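Local coordinates for protein aldehyde dehydrogenase (Trypanosoma brucei, PDB 5MYP) that probably oxidises aldehydes to carboxylic acids with NAD+ as hydride acceptor, at residues A[233-238]-A[398-403]; A[244-249]-A[419-424]; A[266-271]-A[374-379]; A[331-336]-A[351-356]; A[411-416]-A[434-439]. All coordinates share one frame; numbering follows the deposited sequence. Where two conformers were deposited one is given.

From the N terminus, contacts 1 to 4 open in turn at 233-238, 244-249, 266-271 and 331-336. Contact 4 closes first, at 351-356, as a local hairpin. Contact 3 closes next, at 374-379, and so encloses it; strands 346-353 and 370-376 are neighbours in one sheet. Contact 1 closes around both at 398-403, joining the loops that leave parallel strands 229-232 and 395-398. Contact 2 ends later, at 419-424, so it crosses contact 1, which it touches where Ser399 meets Asn420; it sets helix 240-252 against the loop after strand 417-419. Contact 5 runs from 411-416 to 434-439, crossing contact 2 and bringing the loop before strand 417-419 against the approach to strand 440-441 of the other sheet.

Contact 1 (A[233-238]-A[398-403]); sequences DDTCAD and FSNNKR. Unlike the reference sequence in segment 233-238: Thr235 (reference Ser).
The carboxylate of Asp233 is held at both oxygens, with Ser399 gripping it from across the contact. Asp233 OD1 accepts from its own loop twice, from Thr235 N and, on its syn lone pair, from Thr235 OG1 at 2.7 Å. The first of these bonds makes an Asx turn. Asp233 OD2 accepts a hydrogen bond from Ser399 OG at 2.7 Å, met from above the carboxylate plane. The site lies where two neighbouring parallel strands, 229-232 and 395-398, run out into loops in a mixed beta-sheet flanked by helices; the pairing ends with Asp233 N bonded to Phe398 O at 3.2 Å. Both hydroxyls work in relay. Thr235 OG1, flanked by its own N and C (chi1 63°), donates to Asp233 OD1 and accepts from Asn400 N at 2.9 Å. Ser399 OG likewise donates to Asp233 OD2 and accepts from Asn401 N at 2.9 Å, forming an ST turn. A small hydroxyl suits each place because it can donate and accept within a tight bend. Asn401, the N-cap of helix 402-411, turns its OD1 to Phe404 N. Cys236 brings a compact, weakly polar sulfur over the other strand's end, SG lying 3.5 Å from Ser399 N, and Phe464 of the second subunit packs on Cys236 and Phe398. Thr235 and Asn401 cross at about a right angle, methyl CG2 of Thr235 resting 4.1 Å from CB of Asn401.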
# COMPACT_ATOMS: atom_id res chain seq x y z
N ASP A 233 -9.46 -18.78 -27.45
CA ASP A 233 -9.42 -18.36 -28.85
C ASP A 233 -9.61 -19.56 -29.80
O ASP A 233 -10.03 -20.63 -29.35
CB ASP A 233 -8.15 -17.52 -29.14
CG ASP A 233 -6.89 -18.35 -29.37
OD1 ASP A 233 -6.88 -19.57 -29.10
OD2 ASP A 233 -5.89 -17.76 -29.83
N ASP A 234 -9.31 -19.38 -31.08
CA ASP A 234 -9.48 -20.42 -32.12
C ASP A 234 -8.19 -21.20 -32.48
O ASP A 234 -8.15 -21.86 -33.52
CB ASP A 234 -10.11 -19.80 -33.39
CG ASP A 234 -9.30 -18.63 -33.96
OD1 ASP A 234 -8.33 -18.18 -33.31
OD2 ASP A 234 -9.65 -18.15 -35.05
N THR A 235 -7.17 -21.16 -31.62
CA THR A 235 -5.90 -21.86 -31.87
C THR A 235 -5.71 -23.08 -30.96
O THR A 235 -4.62 -23.65 -30.94
CB THR A 235 -4.69 -20.90 -31.71
OG1 THR A 235 -4.62 -20.41 -30.36
CG2 THR A 235 -4.82 -19.71 -32.67
N CYS A 236 -6.76 -23.48 -30.23
CA CYS A 236 -6.70 -24.58 -29.25
C CYS A 236 -7.55 -25.81 -29.60
O CYS A 236 -7.79 -26.65 -28.73
CB CYS A 236 -7.14 -24.06 -27.87
SG CYS A 236 -6.14 -22.71 -27.19
N ALA A 237 -7.98 -25.95 -30.86
CA ALA A 237 -8.83 -27.09 -31.26
C ALA A 237 -8.21 -28.44 -30.87
O ALA A 237 -8.90 -29.30 -30.31
CB ALA A 237 -9.13 -27.06 -32.75
N ASP A 238 -6.91 -28.60 -31.13
CA ASP A 238 -6.19 -29.84 -30.80
C ASP A 238 -5.94 -30.04 -29.30
O ASP A 238 -5.63 -31.16 -28.88
CB ASP A 238 -4.84 -29.89 -31.55
CG ASP A 238 -5.00 -29.92 -33.06
OD1 ASP A 238 -6.05 -30.37 -33.58
OD2 ASP A 238 -4.05 -29.49 -33.75
N PHE A 398 -6.68 -18.96 -22.86
CA PHE A 398 -6.26 -20.19 -23.52
C PHE A 398 -5.99 -19.88 -24.98
O PHE A 398 -6.90 -19.49 -25.71
CB PHE A 398 -7.31 -21.29 -23.36
CG PHE A 398 -7.36 -21.87 -21.98
CD1 PHE A 398 -8.10 -21.24 -20.97
CD2 PHE A 398 -6.68 -23.04 -21.67
CE1 PHE A 398 -8.14 -21.78 -19.69
CE2 PHE A 398 -6.72 -23.58 -20.39
CZ PHE A 398 -7.46 -22.95 -19.40
N SER A 399 -4.73 -20.03 -25.40
CA SER A 399 -4.29 -19.69 -26.75
C SER A 399 -2.88 -20.23 -27.03
O SER A 399 -2.06 -20.34 -26.11
CB SER A 399 -4.33 -18.17 -26.97
OG SER A 399 -3.78 -17.80 -28.22
N ASN A 400 -2.62 -20.56 -28.29
CA ASN A 400 -1.28 -20.89 -28.78
C ASN A 400 -0.68 -19.75 -29.62
O ASN A 400 0.39 -19.91 -30.20
CB ASN A 400 -1.31 -22.19 -29.60
CG ASN A 400 -1.60 -23.42 -28.76
OD1 ASN A 400 -2.56 -24.14 -29.00
ND2 ASN A 400 -0.76 -23.66 -27.76
N ASN A 401 -1.36 -18.59 -29.66
CA ASN A 401 -0.95 -17.45 -30.47
C ASN A 401 -0.39 -16.32 -29.59
O ASN A 401 -1.12 -15.71 -28.81
CB ASN A 401 -2.14 -16.94 -31.29
CG ASN A 401 -1.75 -15.89 -32.31
OD1 ASN A 401 -1.64 -14.71 -31.99
ND2 ASN A 401 -1.56 -16.31 -33.56
N LYS A 402 0.91 -16.06 -29.74
CA LYS A 402 1.63 -15.04 -28.96
C LYS A 402 1.05 -13.64 -29.08
O LYS A 402 0.89 -12.94 -28.07
CB LYS A 402 3.13 -15.02 -29.34
CG LYS A 402 4.03 -15.85 -28.44
CD LYS A 402 3.60 -17.31 -28.36
CE LYS A 402 4.30 -18.04 -27.23
NZ LYS A 402 3.58 -19.29 -26.84
N ARG A 403 0.74 -13.23 -30.31
CA ARG A 403 0.17 -11.90 -30.57
C ARG A 403 -1.20 -11.72 -29.90
O ARG A 403 -1.48 -10.65 -29.35
CB ARG A 403 0.07 -11.63 -32.07
CG ARG A 403 -0.42 -10.23 -32.43
CD ARG A 403 -0.57 -10.07 -33.94
NE ARG A 403 0.72 -9.98 -34.62
CZ ARG A 403 1.47 -8.88 -34.74
NH1 ARG A 403 1.08 -7.72 -34.21
NH2 ARG A 403 2.62 -8.95 -35.40

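Contact 2 (A[244-249]-A[419-424]); sequences AERIMW and VNDVVV
Arg246 and Asp421 lay their flat ends nearly parallel, one offset over the other, the guanidinium and carboxylate planes being only 5° apart although the two side chains cross at about a right angle. Asp421 OD2 lies 3.5 Å above the Arg246 guanidinium plane, toward its rim. The salt bridge is long, 3.8 Å from Arg246 NE to Asp421 OD2, and purely electrostatic, since the oxygen lies well off the plane in which the N-H groups point. The directed bond is made in the plane instead: Arg246, extended from CG to NE, sends NH1 to Asn420 O at 2.7 Å. Asp421 OD1 uses its anti lone pair to accept from Val422 N at 2.8 Å. Here helix 240-252 meets the loop after strand 417-419 at the subunit interface: Arg462 and Arg473 of the second subunit form further salt bridges with Asp421, and arginine's several N-H groups let Arg246 NH1 serve Gly463 O of that subunit as well as Asn420 O. About one turn along the helix, the broad indole of Trp249 can meet three successive valines, Val422 to Val424. Val422 O lies at the ring edge, 3.5 Å from Trp249 CZ3, while Val423 CB approaches obliquely, 3.8 Å from Trp249 CZ3. Val423 is about 9 Å, side chain to side chain, from Cys259, the predicted active-site cysteine. Val422 CG2 wedges against the helix backbone, 3.1 Å from Arg246 O.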
# COMPACT_ATOMS: atom_id res chain seq x y z
N ALA A 244 -10.57 -27.85 -21.50
CA ALA A 244 -11.81 -28.12 -20.76
C ALA A 244 -11.56 -28.73 -19.39
O ALA A 244 -12.26 -28.40 -18.42
CB ALA A 244 -12.73 -29.01 -21.58
N GLU A 245 -10.58 -29.63 -19.30
CA GLU A 245 -10.22 -30.25 -18.02
C GLU A 245 -9.71 -29.23 -17.00
O GLU A 245 -10.09 -29.28 -15.83
CB GLU A 245 -9.20 -31.37 -18.23
CG GLU A 245 -9.83 -32.65 -18.78
CD GLU A 245 -8.83 -33.68 -19.27
OE1 GLU A 245 -7.65 -33.33 -19.52
OE2 GLU A 245 -9.23 -34.85 -19.42
N ARG A 246 -8.88 -28.30 -17.46
CA ARG A 246 -8.34 -27.26 -16.57
C ARG A 246 -9.42 -26.28 -16.11
O ARG A 246 -9.51 -25.98 -14.92
CB ARG A 246 -7.17 -26.53 -17.25
CG ARG A 246 -5.95 -27.43 -17.35
CD ARG A 246 -4.82 -26.85 -18.19
NE ARG A 246 -3.71 -27.80 -18.27
CZ ARG A 246 -2.52 -27.56 -18.82
NH1 ARG A 246 -2.23 -26.38 -19.35
NH2 ARG A 246 -1.60 -28.52 -18.83
N ILE A 247 -10.26 -25.83 -17.04
CA ILE A 247 -11.37 -24.92 -16.71
C ILE A 247 -12.35 -25.60 -15.75
O ILE A 247 -12.72 -25.02 -14.73
CB ILE A 247 -12.13 -24.43 -17.97
CG1 ILE A 247 -11.22 -23.53 -18.82
CG2 ILE A 247 -13.41 -23.68 -17.60
CD1 ILE A 247 -11.71 -23.29 -20.23
N MET A 248 -12.75 -26.84 -16.07
CA MET A 248 -13.73 -27.57 -15.27
C MET A 248 -13.20 -27.90 -13.87
O MET A 248 -13.94 -27.81 -12.90
CB MET A 248 -14.18 -28.84 -16.00
CG MET A 248 -15.29 -29.64 -15.33
SD MET A 248 -16.76 -28.70 -14.85
CE MET A 248 -17.27 -28.03 -16.43
N TRP A 249 -11.91 -28.26 -13.78
CA TRP A 249 -11.28 -28.48 -12.47
C TRP A 249 -11.36 -27.22 -11.59
O TRP A 249 -11.77 -27.29 -10.44
CB TRP A 249 -9.81 -28.91 -12.61
CG TRP A 249 -9.07 -28.83 -11.31
CD1 TRP A 249 -9.16 -29.69 -10.26
CD2 TRP A 249 -8.16 -27.80 -10.91
NE1 TRP A 249 -8.35 -29.27 -9.23
CE2 TRP A 249 -7.73 -28.11 -9.60
CE3 TRP A 249 -7.67 -26.64 -11.53
CZ2 TRP A 249 -6.82 -27.30 -8.90
CZ3 TRP A 249 -6.77 -25.84 -10.83
CH2 TRP A 249 -6.35 -26.18 -9.53
N VAL A 419 -1.84 -17.98 -18.54
CA VAL A 419 -2.06 -18.44 -19.91
C VAL A 419 -2.10 -19.97 -19.91
O VAL A 419 -1.18 -20.63 -19.41
CB VAL A 419 -0.98 -17.91 -20.89
CG1 VAL A 419 -1.22 -18.43 -22.30
CG2 VAL A 419 -0.96 -16.38 -20.87
N ASN A 420 -3.18 -20.51 -20.47
CA ASN A 420 -3.42 -21.95 -20.63
C ASN A 420 -3.63 -22.74 -19.34
O ASN A 420 -3.44 -23.95 -19.31
CB ASN A 420 -2.33 -22.61 -21.50
CG ASN A 420 -2.28 -22.03 -22.90
OD1 ASN A 420 -3.31 -21.67 -23.47
ND2 ASN A 420 -1.09 -21.95 -23.48
N ASP A 421 -4.07 -22.07 -18.28
CA ASP A 421 -4.50 -22.75 -17.05
C ASP A 421 -5.33 -21.80 -16.19
O ASP A 421 -5.48 -20.62 -16.53
CB ASP A 421 -3.28 -23.27 -16.26
CG ASP A 421 -3.54 -24.63 -15.61
OD1 ASP A 421 -4.67 -24.89 -15.15
OD2 ASP A 421 -2.60 -25.45 -15.56
N VAL A 422 -5.87 -22.33 -15.10
CA VAL A 422 -6.63 -21.54 -14.13
C VAL A 422 -6.17 -21.89 -12.71
O VAL A 422 -5.68 -23.00 -12.48
CB VAL A 422 -8.16 -21.77 -14.27
CG1 VAL A 422 -8.63 -21.46 -15.69
CG2 VAL A 422 -8.56 -23.19 -13.89
N VAL A 423 -6.28 -20.93 -11.78
CA VAL A 423 -6.14 -21.15 -10.33
C VAL A 423 -4.70 -21.44 -9.83
O VAL A 423 -4.31 -20.93 -8.78
CB VAL A 423 -7.14 -22.23 -9.80
CG1 VAL A 423 -7.00 -22.44 -8.30
CG2 VAL A 423 -8.57 -21.83 -10.15
N VAL A 424 -3.93 -22.22 -10.58
CA VAL A 424 -2.62 -22.75 -10.12
C VAL A 424 -1.56 -21.70 -9.75
O VAL A 424 -0.65 -21.99 -8.97
CB VAL A 424 -2.01 -23.75 -11.12
CG1 VAL A 424 -2.88 -25.00 -11.24
CG2 VAL A 424 -1.75 -23.12 -12.49

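Contact 3 (A[266-271]-A[374-379]); sequences VVEKSM and LTYENE
Strands 266-268 and 374-376 run parallel with a marked twist, 44° between their directions, Val266, Val267 and Glu268 lying beside Leu374, Thr375 and Tyr376. They are neighbours in a mixed beta-sheet, strand 264-268 also pairing with strand 229-232. Val267 is bonded through both its backbone polar atoms, N to Leu374 O at 2.8 Å and O from Tyr376 N, and Lys269 N then reaches Tyr376 O as the first strand turns into a 3-10 segment. Tyr376 dominates the side chains. Its CG takes the crowded position (chi1 83°), and the ring leans over the other strand, where Glu268 CA makes a CH-pi contact 3.8 Å from the centroid of the Tyr376 ring. A long, flat residue suits this place, since it spans from Val266 CG1, 3.9 Å from Tyr376 CB, to the aliphatic part of Glu268. The Glu268 carboxylate stands nearly perpendicular to the ring; OE1 accepts from Ser270 N and OG, and a water joins OE2 to Glu377 O. Toward solvent, the long chains of Lys269 and Glu377 lie against each other by their methylenes: Lys269 CD touches Glu377 CG at 3.9 Å, while Lys269 NZ stays 4.2 Å from Glu377 OE2, too far for a salt bridge, though the opposite charges may still attract.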
# COMPACT_ATOMS: atom_id res chain seq x y z
N VAL A 266 -15.35 -16.50 -22.36
CA VAL A 266 -15.53 -15.79 -23.63
C VAL A 266 -14.77 -16.60 -24.67
O VAL A 266 -13.54 -16.60 -24.70
CB VAL A 266 -15.00 -14.34 -23.58
CG1 VAL A 266 -15.39 -13.59 -24.85
CG2 VAL A 266 -15.53 -13.62 -22.34
N VAL A 267 -15.52 -17.31 -25.52
CA VAL A 267 -14.93 -18.27 -26.48
C VAL A 267 -15.10 -17.75 -27.91
O VAL A 267 -16.12 -17.14 -28.23
CB VAL A 267 -15.51 -19.70 -26.31
CG1 VAL A 267 -17.03 -19.74 -26.49
CG2 VAL A 267 -14.83 -20.69 -27.25
N GLU A 268 -14.11 -18.00 -28.76
CA GLU A 268 -14.20 -17.59 -30.16
C GLU A 268 -15.40 -18.32 -30.78
O GLU A 268 -15.60 -19.51 -30.54
CB GLU A 268 -12.89 -17.90 -30.91
CG GLU A 268 -12.71 -17.14 -32.22
CD GLU A 268 -13.43 -17.76 -33.42
OE1 GLU A 268 -13.71 -18.98 -33.40
OE2 GLU A 268 -13.71 -17.03 -34.38
N LYS A 269 -16.19 -17.57 -31.56
CA LYS A 269 -17.50 -18.00 -32.08
C LYS A 269 -17.53 -19.44 -32.63
O LYS A 269 -18.42 -20.22 -32.31
CB LYS A 269 -17.96 -17.02 -33.16
CG LYS A 269 -19.41 -17.13 -33.60
CD LYS A 269 -19.72 -16.14 -34.72
CE LYS A 269 -18.89 -16.41 -35.98
NZ LYS A 269 -19.48 -15.83 -37.22
N SER A 270 -16.53 -19.77 -33.45
CA SER A 270 -16.45 -21.08 -34.10
C SER A 270 -16.11 -22.24 -33.15
O SER A 270 -16.35 -23.40 -33.51
CB SER A 270 -15.44 -21.04 -35.26
OG SER A 270 -14.10 -21.09 -34.79
N MET A 271 -15.57 -21.95 -31.97
CA MET A 271 -15.18 -22.96 -30.99
C MET A 271 -16.20 -23.25 -29.89
O MET A 271 -15.94 -24.11 -29.04
CB MET A 271 -13.85 -22.55 -30.33
CG MET A 271 -12.69 -22.34 -31.28
SD MET A 271 -12.16 -23.92 -31.99
CE MET A 271 -11.45 -23.37 -33.54
N LEU A 374 -19.99 -16.98 -23.19
CA LEU A 374 -20.24 -15.92 -24.16
C LEU A 374 -19.31 -16.13 -25.35
O LEU A 374 -18.29 -16.80 -25.23
CB LEU A 374 -19.99 -14.55 -23.54
CG LEU A 374 -21.01 -14.04 -22.51
CD1 LEU A 374 -20.94 -14.80 -21.20
CD2 LEU A 374 -20.81 -12.55 -22.27
N THR A 375 -19.68 -15.56 -26.51
CA THR A 375 -18.85 -15.67 -27.71
C THR A 375 -18.28 -14.32 -28.11
O THR A 375 -18.81 -13.27 -27.74
CB THR A 375 -19.61 -16.29 -28.90
OG1 THR A 375 -20.76 -15.50 -29.22
CG2 THR A 375 -20.04 -17.71 -28.57
N TYR A 376 -17.18 -14.37 -28.86
CA TYR A 376 -16.57 -13.19 -29.47
C TYR A 376 -16.20 -13.50 -30.93
O TYR A 376 -16.00 -14.66 -31.29
CB TYR A 376 -15.33 -12.75 -28.68
CG TYR A 376 -14.04 -13.49 -29.00
CD1 TYR A 376 -13.23 -13.09 -30.06
CD2 TYR A 376 -13.63 -14.58 -28.23
CE1 TYR A 376 -12.05 -13.76 -30.36
CE2 TYR A 376 -12.45 -15.25 -28.52
CZ TYR A 376 -11.67 -14.83 -29.58
OH TYR A 376 -10.50 -15.49 -29.88
N GLU A 377 -16.12 -12.45 -31.74
CA GLU A 377 -15.59 -12.53 -33.11
C GLU A 377 -14.23 -11.84 -33.26
O GLU A 377 -13.35 -12.36 -33.96
CB GLU A 377 -16.59 -11.94 -34.10
CG GLU A 377 -17.84 -12.80 -34.28
CD GLU A 377 -18.79 -12.26 -35.33
OE1 GLU A 377 -18.32 -11.83 -36.40
OE2 GLU A 377 -20.02 -12.28 -35.10
N ASN A 378 -14.06 -10.69 -32.62
CA ASN A 378 -12.80 -9.93 -32.67
C ASN A 378 -12.37 -9.48 -31.27
O ASN A 378 -13.14 -9.62 -30.31
CB ASN A 378 -12.93 -8.73 -33.62
CG ASN A 378 -14.16 -7.88 -33.32
OD1 ASN A 378 -14.30 -7.32 -32.24
ND2 ASN A 378 -15.06 -7.78 -34.30
N GLU A 379 -11.15 -8.94 -31.16
CA GLU A 379 -10.61 -8.47 -29.87
C GLU A 379 -11.51 -7.45 -29.19
O GLU A 379 -11.71 -7.50 -27.97
CB GLU A 379 -9.19 -7.89 -30.03
CG GLU A 379 -8.54 -7.46 -28.72
CD GLU A 379 -7.19 -6.79 -28.90
OE1 GLU A 379 -7.15 -5.61 -29.31
OE2 GLU A 379 -6.17 -7.43 -28.59
O HOH W 1 -12.59 -14.75 -34.88

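Contact 4 (A[331-336]-A[351-356]); sequences GGKVAV and ILTNID. Unlike the reference sequence in segment 351-356: Asn354 (reference Asp).
Val336 and Ile351 run alongside each other in the same direction, with Ile351 CD1 3.6 Å from Val336 CG2. Ala335, at the bulge, directs CB toward the partner strand and meets Thr353 CG2 at 3.8 Å, a small side chain that can lie close over Ile351 O and Thr353 CG2. Val334 and Leu352 cross obliquely on the face opposite Val336 and Ile351, Val334 CG2 to Leu352 CD2 at 3.9 Å. Lys333 runs alongside Thr353, its aliphatic stem lying near OG1 and Asn354 ND2, while its end leads away from the partner strand, as suits an exposed lysine. These pairings are set by an antiparallel backbone with a classic beta bulge: Ala335 N and Val336 N both turn to Ile351 O, at 2.9 Å for Ala335 and at a weak 3.3 Å for Val336. The extra residue shifts the register by one between Val334 and Val336. Lys333 and Thr353 exchange two bonds beyond the bulge. At the open end, bare Gly332 lets its CA come within 3.5 Å of Thr353 O, and Gly331 O takes Asp356 N at 3.2 Å. The hairpin edges its sheet: Leu352 bonds to strand 370-376 on its other side, while Val336, Ile351 and Thr353 rest on helix 272-287.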
# COMPACT_ATOMS: atom_id res chain seq x y z
N GLY A 331 -30.84 -16.90 -16.39
CA GLY A 331 -30.19 -15.94 -17.29
C GLY A 331 -29.61 -16.49 -18.58
O GLY A 331 -29.02 -15.73 -19.35
N GLY A 332 -29.74 -17.80 -18.82
CA GLY A 332 -29.39 -18.40 -20.11
C GLY A 332 -29.96 -19.79 -20.29
O GLY A 332 -30.74 -20.27 -19.46
N LYS A 333 -29.58 -20.43 -21.39
CA LYS A 333 -29.96 -21.81 -21.68
C LYS A 333 -29.03 -22.76 -20.92
O LYS A 333 -27.81 -22.66 -21.06
CB LYS A 333 -29.84 -22.08 -23.18
CG LYS A 333 -30.34 -23.45 -23.64
CD LYS A 333 -30.17 -23.62 -25.14
CE LYS A 333 -30.98 -24.79 -25.68
NZ LYS A 333 -30.56 -26.10 -25.11
N VAL A 334 -29.60 -23.67 -20.13
CA VAL A 334 -28.81 -24.72 -19.48
C VAL A 334 -28.36 -25.70 -20.56
O VAL A 334 -29.13 -26.57 -20.98
CB VAL A 334 -29.60 -25.45 -18.37
CG1 VAL A 334 -28.80 -26.63 -17.81
CG2 VAL A 334 -29.97 -24.48 -17.25
N ALA A 335 -27.13 -25.51 -21.04
CA ALA A 335 -26.55 -26.38 -22.07
C ALA A 335 -26.03 -27.68 -21.48
O ALA A 335 -26.17 -28.74 -22.10
CB ALA A 335 -25.43 -25.65 -22.80
N VAL A 336 -25.41 -27.60 -20.31
CA VAL A 336 -24.89 -28.76 -19.59
C VAL A 336 -25.26 -28.64 -18.11
O VAL A 336 -25.10 -27.58 -17.51
CB VAL A 336 -23.35 -28.89 -19.71
CG1 VAL A 336 -22.82 -30.10 -18.94
CG2 VAL A 336 -22.94 -28.98 -21.18
N ILE A 351 -23.28 -25.29 -17.23
CA ILE A 351 -22.82 -24.42 -18.31
C ILE A 351 -24.03 -23.74 -18.94
O ILE A 351 -24.96 -24.41 -19.40
CB ILE A 351 -22.07 -25.22 -19.41
CG1 ILE A 351 -20.94 -26.06 -18.79
CG2 ILE A 351 -21.54 -24.28 -20.49
CD1 ILE A 351 -20.25 -26.98 -19.77
N LEU A 352 -24.02 -22.40 -18.94
CA LEU A 352 -25.08 -21.61 -19.54
C LEU A 352 -24.61 -21.03 -20.87
O LEU A 352 -23.50 -20.52 -20.96
CB LEU A 352 -25.50 -20.45 -18.63
CG LEU A 352 -26.06 -20.75 -17.24
CD1 LEU A 352 -26.47 -19.44 -16.59
CD2 LEU A 352 -27.24 -21.71 -17.30
N THR A 353 -25.47 -21.12 -21.89
CA THR A 353 -25.24 -20.47 -23.18
C THR A 353 -26.38 -19.50 -23.47
O THR A 353 -27.35 -19.44 -22.71
CB THR A 353 -25.14 -21.51 -24.31
OG1 THR A 353 -26.35 -22.28 -24.35
CG2 THR A 353 -23.96 -22.44 -24.10
N ASN A 354 -26.26 -18.74 -24.56
CA ASN A 354 -27.28 -17.77 -24.97
C ASN A 354 -27.62 -16.82 -23.82
O ASN A 354 -28.78 -16.64 -23.47
CB ASN A 354 -28.53 -18.48 -25.49
CG ASN A 354 -28.24 -19.45 -26.63
OD1 ASN A 354 -27.17 -19.41 -27.24
ND2 ASN A 354 -29.18 -20.33 -26.91
N ILE A 355 -26.58 -16.23 -23.24
CA ILE A 355 -26.71 -15.41 -22.04
C ILE A 355 -27.24 -14.02 -22.40
O ILE A 355 -26.92 -13.47 -23.45
CB ILE A 355 -25.36 -15.31 -21.27
CG1 ILE A 355 -25.28 -16.40 -20.21
CG2 ILE A 355 -25.16 -13.98 -20.56
CD1 ILE A 355 -25.17 -17.79 -20.77
N ASP A 356 -28.07 -13.49 -21.50
CA ASP A 356 -28.39 -12.07 -21.47
C ASP A 356 -27.29 -11.39 -20.62
O ASP A 356 -27.26 -11.59 -19.41
CB ASP A 356 -29.77 -11.86 -20.84
CG ASP A 356 -30.14 -10.40 -20.68
OD1 ASP A 356 -29.57 -9.53 -21.37
OD2 ASP A 356 -31.04 -10.12 -19.85

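Contact 5 (A[411-416]-A[434-439]); sequences RTSSGA and GGVGRS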
# COMPACT_ATOMS: atom_id res chain seq x y z
N ARG A 411 -4.27 -5.00 -22.90
CA ARG A 411 -5.52 -4.22 -22.96
C ARG A 411 -6.52 -4.53 -21.83
O ARG A 411 -7.64 -4.00 -21.85
CB ARG A 411 -6.19 -4.44 -24.32
CG ARG A 411 -5.38 -3.95 -25.51
CD ARG A 411 -5.40 -2.44 -25.64
NE ARG A 411 -4.50 -1.96 -26.68
CZ ARG A 411 -4.36 -0.68 -27.05
NH1 ARG A 411 -5.08 0.28 -26.47
NH2 ARG A 411 -3.50 -0.36 -28.01
N THR A 412 -6.13 -5.37 -20.87
CA THR A 412 -6.96 -5.68 -19.70
C THR A 412 -6.19 -5.45 -18.40
O THR A 412 -4.96 -5.41 -18.40
CB THR A 412 -7.43 -7.14 -19.71
OG1 THR A 412 -6.30 -8.02 -19.74
CG2 THR A 412 -8.33 -7.41 -20.91
N SER A 413 -6.93 -5.31 -17.30
CA SER A 413 -6.35 -5.22 -15.96
C SER A 413 -6.98 -6.26 -15.05
O SER A 413 -8.20 -6.44 -15.03
CB SER A 413 -6.54 -3.82 -15.39
OG SER A 413 -5.98 -3.74 -14.10
N SER A 414 -6.14 -6.96 -14.29
CA SER A 414 -6.58 -8.01 -13.38
C SER A 414 -5.50 -8.21 -12.32
O SER A 414 -4.38 -7.76 -12.50
CB SER A 414 -6.82 -9.31 -14.13
OG SER A 414 -5.65 -9.71 -14.83
N GLY A 415 -5.86 -8.89 -11.24
CA GLY A 415 -4.89 -9.22 -10.18
C GLY A 415 -3.76 -10.12 -10.67
O GLY A 415 -2.65 -10.04 -10.16
N ALA A 416 -4.05 -10.97 -11.64
CA ALA A 416 -3.05 -11.80 -12.30
C ALA A 416 -3.55 -12.28 -13.65
O ALA A 416 -4.75 -12.19 -13.94
CB ALA A 416 -2.70 -13.00 -11.42
N GLY A 434 -2.44 -10.93 -5.19
CA GLY A 434 -3.29 -9.82 -4.81
C GLY A 434 -4.15 -9.30 -5.95
O GLY A 434 -3.98 -9.71 -7.10
N GLY A 435 -5.07 -8.41 -5.62
CA GLY A 435 -5.99 -7.83 -6.59
C GLY A 435 -5.64 -6.40 -6.97
O GLY A 435 -4.59 -5.87 -6.60
N VAL A 436 -6.54 -5.80 -7.73
CA VAL A 436 -6.46 -4.40 -8.13
C VAL A 436 -7.90 -3.88 -8.29
O VAL A 436 -8.80 -4.64 -8.68
CB VAL A 436 -5.64 -4.24 -9.43
CG1 VAL A 436 -6.23 -5.07 -10.57
CG2 VAL A 436 -5.51 -2.77 -9.82
N GLY A 437 -8.11 -2.61 -7.98
CA GLY A 437 -9.46 -2.04 -7.98
C GLY A 437 -10.35 -2.80 -7.01
O GLY A 437 -9.95 -3.05 -5.87
N ARG A 438 -11.53 -3.21 -7.47
CA ARG A 438 -12.48 -3.91 -6.59
C ARG A 438 -12.13 -5.38 -6.29
O ARG A 438 -12.79 -5.99 -5.44
CB ARG A 438 -13.93 -3.74 -7.10
CG ARG A 438 -14.43 -2.30 -6.95
CD ARG A 438 -15.94 -2.17 -7.08
NE ARG A 438 -16.68 -2.59 -5.90
CZ ARG A 438 -16.84 -1.88 -4.78
NH1 ARG A 438 -16.30 -0.68 -4.63
NH2 ARG A 438 -17.56 -2.40 -3.78
N SER A 439 -11.10 -5.95 -6.93
CA SER A 439 -10.55 -7.25 -6.50
C SER A 439 -9.55 -7.11 -5.35
O SER A 439 -9.14 -8.12 -4.76
CB SER A 439 -9.94 -8.05 -7.66
OG SER A 439 -8.92 -7.32 -8.33
O HOH W 2 -2.56 -12.28 -7.85
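Gly415 packs against Gly434 and Gly435 in the tight part of the contact, with Gly415 CA 3.2 Å from Gly434 O and 4.0 Å from Gly435 CA. Segment 411-416 leads from helix 402-411 into strand 417-419, whereas 434-439 leads into strand 440-441, so the contact joins the approaches to two different sheets; Gly434 lies about 4 Å from the side chain of Glu223, a predicted active-site residue. At Gly415 a CB would run into Gly434 O; at Gly435 it would point away from Gly415 and instead strike Ser439 O of its own segment. Packing is lighter further along. Val436 sets CG1 between its backbone N and carbonyl carbon (chi1 57°), and that single methyl reaches across, 3.7 Å from Ser414 C and 3.8 Å from Ser413 OG. The serines look elsewhere for polar partners: Ser413 OG bonds to Glu116 of the second subunit, while Ser414 OG donates to Ala416 O and is also hydrogen-bonded to Arg457 of that subunit. On the side where a single water enters, Gly415 O and Gly434 O, both acceptors, stand 3.4 Å apart; the water donates to Gly415 O at 3.2 Å and accepts from Gly434 N at 3.0 Å.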